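Local coordinates for protein Non-heme chloroperoxidase CPO-A1 (Streptomyces aureofaciens, PDB 1A8Q) that brominates organic substrates as a cofactor-free haloperoxidase of the alpha/beta hydrolase superfamily and may act as the chlorinating enzyme of 7-chlorotetracycline biosynthesis, at residues A[13-18]-A[81-86]; A[74-79]-A[101-106]; A[90-93]-A[99-102]; A[107-112]-A[211-216]. All coordinates share one frame; numbering follows the deposited sequence.

Interaction 1: A[13-18]-A[81-86]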
loop_
_atom_site.group_PDB
_atom_site.type_symbol
_atom_site.label_atom_id
_atom_site.label_comp_id
_atom_site.label_asym_id
_atom_site.label_seq_id
_atom_site.Cartn_x
_atom_site.Cartn_y
_atom_site.Cartn_z
ATOM N N TYR A 13 10.286 -9.035 7.978
ATOM C CA TYR A 13 9.959 -9.154 6.566
ATOM C C TYR A 13 10.065 -10.629 6.140
ATOM O O TYR A 13 10.748 -11.399 6.809
ATOM C CB TYR A 13 10.828 -8.281 5.615
ATOM C CG TYR A 13 12.308 -8.626 5.697
ATOM C CD1 TYR A 13 13.142 -8.200 6.697
ATOM C CD2 TYR A 13 12.820 -9.433 4.674
ATOM C CE1 TYR A 13 14.481 -8.557 6.734
ATOM C CE2 TYR A 13 14.177 -9.778 4.674
ATOM C CZ TYR A 13 14.975 -9.347 5.698
ATOM O OH TYR A 13 16.307 -9.708 5.734
ATOM N N LYS A 14 9.346 -10.913 5.077
ATOM C CA LYS A 14 9.435 -12.199 4.377
ATOM C C LYS A 14 10.325 -12.040 3.151
ATOM O O LYS A 14 10.272 -10.979 2.530
ATOM C CB LYS A 14 8.036 -12.563 3.862
ATOM C CG LYS A 14 7.117 -13.014 5.002
ATOM C CD LYS A 14 5.784 -13.446 4.494
ATOM C CE LYS A 14 4.607 -12.525 4.756
ATOM N NZ LYS A 14 4.499 -12.157 6.213
ATOM N N ASP A 15 11.183 -13.060 2.885
ATOM C CA ASP A 15 12.102 -12.887 1.732
ATOM C C ASP A 15 12.156 -14.249 1.047
ATOM O O ASP A 15 12.728 -15.197 1.654
ATOM C CB ASP A 15 13.470 -12.498 2.277
ATOM C CG ASP A 15 14.583 -12.352 1.246
ATOM O OD1 ASP A 15 14.312 -12.639 0.083
ATOM O OD2 ASP A 15 15.679 -11.954 1.639
ATOM N N TRP A 16 11.439 -14.345 -0.048
ATOM C CA TRP A 16 11.262 -15.653 -0.698
ATOM C C TRP A 16 11.930 -15.684 -2.068
ATOM O O TRP A 16 11.784 -14.758 -2.835
ATOM C CB TRP A 16 9.755 -15.848 -0.897
ATOM C CG TRP A 16 8.952 -16.131 0.359
ATOM C CD1 TRP A 16 9.416 -16.271 1.632
ATOM C CD2 TRP A 16 7.534 -16.262 0.428
ATOM N NE1 TRP A 16 8.380 -16.463 2.502
ATOM C CE2 TRP A 16 7.208 -16.500 1.792
ATOM C CE3 TRP A 16 6.498 -16.246 -0.503
ATOM C CZ2 TRP A 16 5.892 -16.686 2.214
ATOM C CZ3 TRP A 16 5.190 -16.433 -0.100
ATOM C CH2 TRP A 16 4.902 -16.666 1.279
ATOM N N GLY A 17 12.553 -16.826 -2.382
ATOM C CA GLY A 17 13.029 -16.963 -3.762
ATOM C C GLY A 17 14.356 -16.318 -4.069
ATOM O O GLY A 17 15.065 -15.729 -3.280
ATOM N N GLN A 18 14.699 -16.457 -5.369
ATOM C CA GLN A 18 15.920 -15.926 -5.939
ATOM C C GLN A 18 15.576 -15.249 -7.272
ATOM O O GLN A 18 14.576 -15.598 -7.928
ATOM C CB GLN A 18 16.956 -17.029 -6.188
ATOM C CG GLN A 18 17.940 -17.284 -5.073
ATOM C CD GLN A 18 17.403 -18.148 -3.956
ATOM O OE1 GLN A 18 17.416 -17.722 -2.787
ATOM N NE2 GLN A 18 16.904 -19.335 -4.292
ATOM N N THR A 81 18.958 -1.152 1.584
ATOM C CA THR A 81 20.399 -1.025 1.745
ATOM C C THR A 81 21.023 -2.209 2.468
ATOM O O THR A 81 22.081 -2.714 2.060
ATOM C CB THR A 81 20.718 0.274 2.536
ATOM O OG1 THR A 81 20.186 1.370 1.761
ATOM C CG2 THR A 81 22.218 0.416 2.711
ATOM N N ASP A 82 20.378 -2.684 3.537
ATOM C CA ASP A 82 20.887 -3.828 4.297
ATOM C C ASP A 82 20.997 -5.062 3.405
ATOM O O ASP A 82 21.940 -5.850 3.526
ATOM C CB ASP A 82 19.929 -4.155 5.449
ATOM C CG ASP A 82 20.313 -5.321 6.335
ATOM O OD1 ASP A 82 21.515 -5.523 6.623
ATOM O OD2 ASP A 82 19.422 -6.025 6.855
ATOM N N LEU A 83 20.008 -5.316 2.574
ATOM C CA LEU A 83 19.992 -6.452 1.654
ATOM C C LEU A 83 20.719 -6.169 0.343
ATOM O O LEU A 83 20.826 -7.058 -0.498
ATOM C CB LEU A 83 18.533 -6.843 1.361
ATOM C CG LEU A 83 17.782 -7.377 2.601
ATOM C CD1 LEU A 83 16.360 -7.765 2.220
ATOM C CD2 LEU A 83 18.512 -8.542 3.236
ATOM N N ASP A 84 21.169 -4.942 0.178
ATOM C CA ASP A 84 21.843 -4.407 -0.990
ATOM C C ASP A 84 21.106 -4.794 -2.258
ATOM O O ASP A 84 21.635 -5.413 -3.192
ATOM C CB ASP A 84 23.311 -4.850 -1.021
ATOM C CG ASP A 84 24.100 -4.012 -2.025
ATOM O OD1 ASP A 84 23.626 -2.968 -2.525
ATOM O OD2 ASP A 84 25.227 -4.466 -2.313
ATOM N N LEU A 85 19.826 -4.431 -2.319
ATOM C CA LEU A 85 18.994 -4.781 -3.453
ATOM C C LEU A 85 19.105 -3.762 -4.585
ATOM O O LEU A 85 19.152 -2.561 -4.353
ATOM C CB LEU A 85 17.526 -4.813 -3.018
ATOM C CG LEU A 85 17.271 -5.845 -1.884
ATOM C CD1 LEU A 85 15.802 -5.749 -1.501
ATOM C CD2 LEU A 85 17.597 -7.247 -2.377
ATOM N N ARG A 86 19.181 -4.279 -5.806
ATOM C CA ARG A 86 19.276 -3.462 -7.013
ATOM C C ARG A 86 18.298 -3.935 -8.064
ATOM O O ARG A 86 17.859 -5.105 -8.063
ATOM C CB ARG A 86 20.700 -3.615 -7.602
ATOM C CG ARG A 86 21.825 -3.122 -6.695
ATOM C CD ARG A 86 21.752 -1.603 -6.684
ATOM N NE ARG A 86 22.919 -0.899 -6.163
ATOM C CZ ARG A 86 22.962 0.438 -6.252
ATOM N NH1 ARG A 86 21.971 1.091 -6.841
ATOM N NH2 ARG A 86 23.989 1.109 -5.754
HETATM O O HOH W 1 17.974 -8.134 7.358
#
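Y13 and L83 reach each other through contrasting first torsions. The tyrosine sets CG between its own backbone N and carbonyl carbon (chi1 60°), which swings the ring out from the strand with the hydroxyl leading, whereas L83 keeps CG beside its backbone N (chi1 -65°) and carries both methyls forward. The two side chains approach from opposite directions, and the leucine fork closes on the phenol end of the ring: Y13 OH lies 3.5 Å from L83 CD2, while Y13 CE2 is 3.9 Å from L83 CD1. Across this contact the hydroxyl touches methyls of L83; its hydrogen bond goes to a water, which accepts from Y13 OH at 2.8 Å and donates to D82 OD2 at 2.6 Å, so a short relay runs from strand to helix end beside the apolar touch.

In the alpha/beta hydrolase fold this is the junction between an antiparallel strand near one margin of the sheet, 10-16, and the C-terminal end of helix 69-82. The helix terminates in a Schellman motif whose positive-phi residue is D84, and L83 thus sits just where the chain turns away toward strand 88-93. One turn earlier in the helix, L79 also packs on Y13.

D15 touches L83 more loosely, its OD2 being 4.3 Å from L83 CD1. That same carboxylate oxygen, D15 OD2, is committed to a salt bridge with NH2 of R48, at the start of strand 48-52.

Interaction 2: A[74-79]-A[101-106]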
loop_
_atom_site.group_PDB
_atom_site.type_symbol
_atom_site.label_atom_id
_atom_site.label_comp_id
_atom_site.label_asym_id
_atom_site.label_seq_id
_atom_site.Cartn_x
_atom_site.Cartn_y
_atom_site.Cartn_z
ATOM N N ASP A 74 12.444 6.011 5.043
ATOM C CA ASP A 74 13.789 5.779 5.495
ATOM C C ASP A 74 13.911 4.335 6.010
ATOM O O ASP A 74 14.974 3.733 5.921
ATOM C CB ASP A 74 14.291 6.761 6.556
ATOM C CG ASP A 74 14.436 8.180 6.018
ATOM O OD1 ASP A 74 14.352 8.413 4.819
ATOM O OD2 ASP A 74 14.608 9.110 6.868
ATOM N N ASP A 75 12.836 3.846 6.653
ATOM C CA ASP A 75 12.847 2.433 7.056
ATOM C C ASP A 75 12.934 1.554 5.807
ATOM O O ASP A 75 13.737 0.612 5.834
ATOM C CB ASP A 75 11.583 2.083 7.841
ATOM C CG ASP A 75 11.546 2.691 9.242
ATOM O OD1 ASP A 75 12.514 3.253 9.753
ATOM O OD2 ASP A 75 10.453 2.546 9.853
ATOM N N LEU A 76 12.219 1.881 4.750
ATOM C CA LEU A 76 12.310 1.130 3.488
ATOM C C LEU A 76 13.724 1.240 2.932
ATOM O O LEU A 76 14.337 0.235 2.536
ATOM C CB LEU A 76 11.234 1.630 2.514
ATOM C CG LEU A 76 11.297 1.037 1.091
ATOM C CD1 LEU A 76 10.990 -0.457 1.186
ATOM C CD2 LEU A 76 10.305 1.724 0.168
ATOM N N ASN A 77 14.322 2.445 3.000
ATOM C CA ASN A 77 15.712 2.598 2.551
ATOM C C ASN A 77 16.665 1.703 3.316
ATOM O O ASN A 77 17.594 1.105 2.751
ATOM C CB ASN A 77 16.158 4.066 2.640
ATOM C CG ASN A 77 17.613 4.240 2.228
ATOM O OD1 ASN A 77 18.488 4.625 3.007
ATOM N ND2 ASN A 77 17.885 3.918 0.992
ATOM N N ASP A 78 16.465 1.579 4.636
ATOM C CA ASP A 78 17.347 0.724 5.443
ATOM C C ASP A 78 17.223 -0.737 5.011
ATOM O O ASP A 78 18.247 -1.416 4.964
ATOM C CB ASP A 78 17.058 0.839 6.947
ATOM C CG ASP A 78 17.556 2.140 7.561
ATOM O OD1 ASP A 78 18.411 2.829 6.947
ATOM O OD2 ASP A 78 17.073 2.479 8.651
ATOM N N LEU A 79 16.027 -1.196 4.670
ATOM C CA LEU A 79 15.824 -2.587 4.260
ATOM C C LEU A 79 16.486 -2.839 2.907
ATOM O O LEU A 79 17.204 -3.819 2.730
ATOM C CB LEU A 79 14.313 -2.859 4.164
ATOM C CG LEU A 79 13.923 -4.253 3.649
ATOM C CD1 LEU A 79 14.201 -5.317 4.684
ATOM C CD2 LEU A 79 12.443 -4.249 3.268
ATOM N N ALA A 101 6.213 6.659 -2.914
ATOM C CA ALA A 101 6.467 8.022 -3.474
ATOM C C ALA A 101 7.495 8.778 -2.684
ATOM O O ALA A 101 8.427 9.426 -3.222
ATOM C CB ALA A 101 5.133 8.735 -3.516
ATOM N N ARG A 102 7.411 8.771 -1.347
ATOM C CA ARG A 102 8.368 9.526 -0.544
ATOM C C ARG A 102 9.733 8.898 -0.570
ATOM O O ARG A 102 10.733 9.593 -0.486
ATOM C CB ARG A 102 7.790 9.741 0.883
ATOM C CG ARG A 102 8.742 10.530 1.774
ATOM C CD ARG A 102 8.959 11.972 1.299
ATOM N NE ARG A 102 7.733 12.577 0.852
ATOM C CZ ARG A 102 6.865 13.207 1.647
ATOM N NH1 ARG A 102 7.130 13.289 2.944
ATOM N NH2 ARG A 102 5.767 13.728 1.100
ATOM N N TYR A 103 9.867 7.554 -0.738
ATOM C CA TYR A 103 11.158 6.932 -0.969
ATOM C C TYR A 103 11.801 7.489 -2.261
ATOM O O TYR A 103 12.988 7.835 -2.186
ATOM C CB TYR A 103 10.986 5.377 -1.072
ATOM C CG TYR A 103 12.329 4.739 -1.386
ATOM C CD1 TYR A 103 13.305 4.455 -0.453
ATOM C CD2 TYR A 103 12.572 4.449 -2.730
ATOM C CE1 TYR A 103 14.523 3.896 -0.841
ATOM C CE2 TYR A 103 13.778 3.899 -3.130
ATOM C CZ TYR A 103 14.728 3.634 -2.192
ATOM O OH TYR A 103 15.917 3.082 -2.608
ATOM N N VAL A 104 11.034 7.597 -3.321
ATOM C CA VAL A 104 11.621 8.174 -4.560
ATOM C C VAL A 104 12.051 9.625 -4.303
ATOM O O VAL A 104 13.163 10.069 -4.680
ATOM C CB VAL A 104 10.630 8.048 -5.709
ATOM C CG1 VAL A 104 11.036 8.875 -6.940
ATOM C CG2 VAL A 104 10.543 6.570 -6.132
ATOM N N GLY A 105 11.206 10.366 -3.619
ATOM C CA GLY A 105 11.482 11.794 -3.374
ATOM C C GLY A 105 12.726 11.980 -2.536
ATOM O O GLY A 105 13.483 12.939 -2.746
ATOM N N ARG A 106 12.969 11.139 -1.528
ATOM C CA ARG A 106 14.049 11.320 -0.596
ATOM C C ARG A 106 15.333 10.635 -1.003
ATOM O O ARG A 106 16.416 11.108 -0.659
ATOM C CB ARG A 106 13.725 10.780 0.829
ATOM C CG ARG A 106 12.793 11.668 1.616
ATOM C CD ARG A 106 12.348 11.116 2.945
ATOM N NE ARG A 106 13.254 11.013 4.053
ATOM C CZ ARG A 106 13.614 12.010 4.870
ATOM N NH1 ARG A 106 13.205 13.248 4.635
ATOM N NH2 ARG A 106 14.413 11.810 5.904
#
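R106 and D74 join two helices through a side-on, two-nitrogen salt bridge. R106 NE donates to D74 OD1 at 2.9 Å with a nearly straight N-H...O angle of 172°, and R106 NH2 donates to D74 OD2, also at 2.9 Å and less straight. NH2 meets the syn lone pair of OD2, while NE reaches OD1 on its syn side but well out of the carboxylate plane; carboxylate and guanidinium planes stand 35° apart, so the fork is twisted. A bend at chi3 of the arginine brings NE and NH2 round together to face the acid. D74 OD1 has a second partner in H107 NE2, from the residue next to R106.

Next to the salt bridge the contact becomes mostly van der Waals packing. Y103 points its CB toward helix 69-82, and L76 CD2 rests 3.9 Å from Y103 CB. N77 comes in at the ring edge, with N77 CA 3.8 Å from Y103 CE1 and N77 ND2 at the same distance from that carbon. The axes of the short segments 74-79 and 101-106 pass 9.6 Å apart at a signed angle of -75°, a steep crossing. With an arginine and a histidine gathered round it, D74 would be expected to stay ionised.

Interaction 3: A[90-93]-A[99-102]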
loop_
_atom_site.group_PDB
_atom_site.type_symbol
_atom_site.label_atom_id
_atom_site.label_comp_id
_atom_site.label_asym_id
_atom_site.label_seq_id
_atom_site.Cartn_x
_atom_site.Cartn_y
_atom_site.Cartn_z
ATOM N N LEU A 90 9.176 -1.860 -6.944
ATOM C CA LEU A 90 8.421 -1.640 -5.706
ATOM C C LEU A 90 6.959 -1.703 -6.073
ATOM O O LEU A 90 6.506 -1.128 -7.086
ATOM C CB LEU A 90 8.660 -0.222 -5.152
ATOM C CG LEU A 90 10.097 0.043 -4.672
ATOM C CD1 LEU A 90 10.152 1.499 -4.193
ATOM C CD2 LEU A 90 10.491 -0.923 -3.568
ATOM N N VAL A 91 6.165 -2.424 -5.286
ATOM C CA VAL A 91 4.739 -2.585 -5.585
ATOM C C VAL A 91 4.024 -2.132 -4.301
ATOM O O VAL A 91 4.315 -2.711 -3.254
ATOM C CB VAL A 91 4.396 -4.059 -5.819
ATOM C CG1 VAL A 91 2.899 -4.224 -6.022
ATOM C CG2 VAL A 91 5.193 -4.608 -7.021
ATOM N N ALA A 92 3.172 -1.131 -4.390
ATOM C CA ALA A 92 2.564 -0.607 -3.156
ATOM C C ALA A 92 1.061 -0.601 -3.233
ATOM O O ALA A 92 0.475 -0.399 -4.299
ATOM C CB ALA A 92 3.083 0.841 -3.023
ATOM N N HIS A 93 0.415 -0.833 -2.074
ATOM C CA HIS A 93 -1.054 -0.714 -2.052
ATOM C C HIS A 93 -1.470 0.409 -1.092
ATOM O O HIS A 93 -0.833 0.572 -0.060
ATOM C CB HIS A 93 -1.642 -2.038 -1.489
ATOM C CG HIS A 93 -3.103 -1.968 -1.203
ATOM N ND1 HIS A 93 -3.542 -2.225 0.112
ATOM C CD2 HIS A 93 -4.198 -1.710 -1.920
ATOM C CE1 HIS A 93 -4.862 -2.121 0.123
ATOM N NE2 HIS A 93 -5.296 -1.807 -1.097
ATOM N N GLU A 99 4.527 5.705 0.966
ATOM C CA GLU A 99 5.873 5.252 1.296
ATOM C C GLU A 99 6.735 5.123 0.043
ATOM O O GLU A 99 7.915 5.510 0.050
ATOM C CB GLU A 99 5.772 3.893 2.055
ATOM C CG GLU A 99 7.134 3.286 2.416
ATOM C CD GLU A 99 6.977 2.025 3.295
ATOM O OE1 GLU A 99 6.095 2.055 4.171
ATOM O OE2 GLU A 99 7.723 1.080 3.055
ATOM N N LEU A 100 6.159 4.596 -1.017
ATOM C CA LEU A 100 6.871 4.416 -2.303
ATOM C C LEU A 100 7.206 5.805 -2.886
ATOM O O LEU A 100 8.375 6.037 -3.134
ATOM C CB LEU A 100 5.965 3.651 -3.255
ATOM C CG LEU A 100 6.658 3.020 -4.485
ATOM C CD1 LEU A 100 5.678 2.063 -5.199
ATOM C CD2 LEU A 100 7.045 4.096 -5.478
ATOM N N ALA A 101 6.213 6.659 -2.914
ATOM C CA ALA A 101 6.467 8.022 -3.474
ATOM C C ALA A 101 7.495 8.778 -2.684
ATOM O O ALA A 101 8.427 9.426 -3.222
ATOM C CB ALA A 101 5.133 8.735 -3.516
ATOM N N ARG A 102 7.411 8.771 -1.347
ATOM C CA ARG A 102 8.368 9.526 -0.544
ATOM C C ARG A 102 9.733 8.898 -0.570
ATOM O O ARG A 102 10.733 9.593 -0.486
ATOM C CB ARG A 102 7.790 9.741 0.883
ATOM C CG ARG A 102 8.742 10.530 1.774
ATOM C CD ARG A 102 8.959 11.972 1.299
ATOM N NE ARG A 102 7.733 12.577 0.852
ATOM C CZ ARG A 102 6.865 13.207 1.647
ATOM N NH1 ARG A 102 7.130 13.289 2.944
ATOM N NH2 ARG A 102 5.767 13.728 1.100
#
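L100 fills the angle between L90 and A92, two residues whose CB atoms emerge from the same face of strand 90-93. Its CD1 takes most of the contact, 3.6 Å from A92 CB and 3.8 Å from L90 CB, and L100 CG adds a touch on L90 CD1, also at 3.8 Å. With CG anti to the backbone N of its helix (chi1 -163°), the leucine extends onto the strand, and its CD1 methyl lies over the pair of CB atoms. The small alanine lets the helix come close: L100 CB itself is only 4.0 Å from A92 CB, and the CA atoms of these two residues stand 6.7 Å apart.

The next shell holds the leucine from its other flanks, where A115 and L117 of strand 112-118 and the ring of F211 pack on L100. V91, pointing away, serves the opposite face of the sheet.

Strand 88-93, helix 96-107 and strand 112-118 form a beta-alpha-beta crossover. The sharp turn between strand and helix, the nucleophile elbow of alpha/beta hydrolases, carries S94 of the catalytic triad, and beside it H93 NE2 hydrogen-bonds to the carbonyl O of H252, the triad histidine. The contact itself is wholly aliphatic and buried, which implies that these two segments are joined by van der Waals fit and exclusion of water, with directed bonds left to side chains such as E99, which is held by R54 and H52.

Interaction 4: A[107-112]-A[211-216]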
loop_
_atom_site.group_PDB
_atom_site.type_symbol
_atom_site.label_atom_id
_atom_site.label_comp_id
_atom_site.label_asym_id
_atom_site.label_seq_id
_atom_site.Cartn_x
_atom_site.Cartn_y
_atom_site.Cartn_z
ATOM N N HIS A 107 15.239 9.421 -1.550
ATOM C CA HIS A 107 16.377 8.581 -1.842
ATOM C C HIS A 107 16.663 8.378 -3.325
ATOM O O HIS A 107 17.712 7.805 -3.661
ATOM C CB HIS A 107 16.081 7.188 -1.198
ATOM C CG HIS A 107 15.944 7.378 0.298
ATOM N ND1 HIS A 107 17.059 7.672 1.052
ATOM C CD2 HIS A 107 14.901 7.319 1.153
ATOM C CE1 HIS A 107 16.713 7.799 2.344
ATOM N NE2 HIS A 107 15.411 7.586 2.404
ATOM N N GLY A 108 15.747 8.784 -4.187
ATOM C CA GLY A 108 15.936 8.651 -5.633
ATOM C C GLY A 108 15.662 7.253 -6.162
ATOM O O GLY A 108 15.181 6.360 -5.451
ATOM N N THR A 109 15.944 7.050 -7.460
ATOM C CA THR A 109 15.611 5.802 -8.127
ATOM C C THR A 109 16.810 4.955 -8.524
ATOM O O THR A 109 16.642 3.988 -9.297
ATOM C CB THR A 109 14.785 6.075 -9.400
ATOM O OG1 THR A 109 15.572 6.967 -10.243
ATOM C CG2 THR A 109 13.459 6.726 -9.061
ATOM N N GLY A 110 17.961 5.173 -7.905
ATOM C CA GLY A 110 19.168 4.437 -8.285
ATOM C C GLY A 110 19.076 2.932 -8.109
ATOM O O GLY A 110 19.622 2.163 -8.916
ATOM N N ARG A 111 18.327 2.474 -7.098
ATOM C CA ARG A 111 18.183 1.030 -6.883
ATOM C C ARG A 111 16.968 0.457 -7.585
ATOM O O ARG A 111 16.683 -0.750 -7.452
ATOM C CB ARG A 111 17.991 0.763 -5.370
ATOM C CG ARG A 111 19.204 0.978 -4.515
ATOM C CD ARG A 111 18.943 0.604 -3.043
ATOM N NE ARG A 111 20.169 0.767 -2.277
ATOM C CZ ARG A 111 21.195 -0.042 -2.166
ATOM N NH1 ARG A 111 21.230 -1.220 -2.757
ATOM N NH2 ARG A 111 22.202 0.356 -1.389
ATOM N N LEU A 112 16.204 1.279 -8.292
ATOM C CA LEU A 112 14.924 0.833 -8.797
ATOM C C LEU A 112 14.869 0.637 -10.307
ATOM O O LEU A 112 15.439 1.406 -11.090
ATOM C CB LEU A 112 13.786 1.819 -8.454
ATOM C CG LEU A 112 13.719 2.326 -7.003
ATOM C CD1 LEU A 112 12.538 3.265 -6.828
ATOM C CD2 LEU A 112 13.603 1.116 -6.066
ATOM N N PHE A 211 9.638 10.842 -10.460
ATOM C CA PHE A 211 9.701 9.460 -10.965
ATOM C C PHE A 211 10.351 9.499 -12.355
ATOM O O PHE A 211 10.031 10.427 -13.119
ATOM C CB PHE A 211 8.311 8.870 -11.059
ATOM C CG PHE A 211 7.742 8.258 -9.784
ATOM C CD1 PHE A 211 7.696 8.990 -8.628
ATOM C CD2 PHE A 211 7.203 6.982 -9.830
ATOM C CE1 PHE A 211 7.155 8.442 -7.458
ATOM C CE2 PHE A 211 6.658 6.422 -8.672
ATOM C CZ PHE A 211 6.638 7.158 -7.501
ATOM N N ASP A 212 11.230 8.574 -12.629
ATOM C CA ASP A 212 11.856 8.504 -13.953
ATOM C C ASP A 212 12.003 7.035 -14.349
ATOM O O ASP A 212 13.025 6.615 -14.912
ATOM C CB ASP A 212 13.196 9.234 -13.905
ATOM C CG ASP A 212 14.231 8.699 -12.959
ATOM O OD1 ASP A 212 13.939 7.800 -12.129
ATOM O OD2 ASP A 212 15.407 9.125 -13.012
ATOM N N ILE A 213 11.149 6.194 -13.754
ATOM C CA ILE A 213 11.147 4.752 -14.038
ATOM C C ILE A 213 9.763 4.366 -14.500
ATOM O O ILE A 213 8.799 5.058 -14.172
ATOM C CB ILE A 213 11.475 3.943 -12.758
ATOM C CG1 ILE A 213 10.524 4.325 -11.613
ATOM C CG2 ILE A 213 12.939 4.161 -12.364
ATOM C CD1 ILE A 213 10.789 3.498 -10.352
ATOM N N PRO A 214 9.581 3.281 -15.255
ATOM C CA PRO A 214 8.281 2.862 -15.729
ATOM C C PRO A 214 7.376 2.653 -14.498
ATOM O O PRO A 214 7.883 2.041 -13.567
ATOM C CB PRO A 214 8.522 1.541 -16.453
ATOM C CG PRO A 214 9.970 1.503 -16.724
ATOM C CD PRO A 214 10.680 2.438 -15.776
ATOM N N THR A 215 6.137 3.059 -14.597
ATOM C CA THR A 215 5.253 2.978 -13.446
ATOM C C THR A 215 3.895 2.534 -13.931
ATOM O O THR A 215 3.382 3.052 -14.934
ATOM C CB THR A 215 5.122 4.363 -12.755
ATOM O OG1 THR A 215 6.407 4.771 -12.258
ATOM C CG2 THR A 215 4.117 4.213 -11.612
ATOM N N LEU A 216 3.324 1.524 -13.297
ATOM C CA LEU A 216 1.990 1.072 -13.580
ATOM C C LEU A 216 1.063 1.499 -12.444
ATOM O O LEU A 216 1.387 1.221 -11.290
ATOM C CB LEU A 216 1.977 -0.470 -13.631
ATOM C CG LEU A 216 0.607 -1.118 -13.782
ATOM C CD1 LEU A 216 -0.111 -0.810 -15.078
ATOM C CD2 LEU A 216 0.777 -2.648 -13.646
#
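The turn that leads from helix 96-107 into strand 112-118 of the alpha/beta hydrolase sheet meets here the approach to the neighbouring parallel strand, 215-220. T109 to L112 form a type I beta turn, closed by L112 N bonding to T109 O at 2.9 Å, and its first and last residues are the ones that face segment 211-216. T109 hydroxyl OG1 donates to D212 OD1 at a short 2.6 Å, using the syn lone pair of that oxygen. D212 sets its CG between its backbone N and carbonyl carbon (chi1 61°), and although its CB does not point at the turn, this torsion brings the carboxylate back to the threonine.

Beside this polar link, I213 divides its two branches between the turn residues. Its CG2 lies 4.0 Å from T109 CB, whereas CD1, at the end of the other branch, is 3.9 Å from both L112 CB and L112 CD1. V104 of helix 96-107 also packs on T109, and F211 lies against V104. Beyond I213 the chain passes through P214 into the strand, where T215 OG1 donates to I213 O at 3.1 Å from above the carbonyl plane.

In the fold
The four contacts show how chemistry follows depth in one alpha/beta hydrolase fold. Interaction 3 is the buried core case, purely aliphatic, its centre about 7 Å from the centre of the chain. Interactions 1, 2 and 4 lie farther out and are partly buried, each pairing an apolar patch with a polar element: a water relay, a salt bridge and a hydroxyl-carboxylate bond respectively. Interactions 1 and 2 share helix 69-82; interactions 2 and 3 share helix 96-107. L90 of interaction 3 packs on L112 of interaction 4, continuing the core outward, whereas interactions 1 and 4 are joined by polar bonds, R111 pairing with D84 and with the carbonyl O of L85.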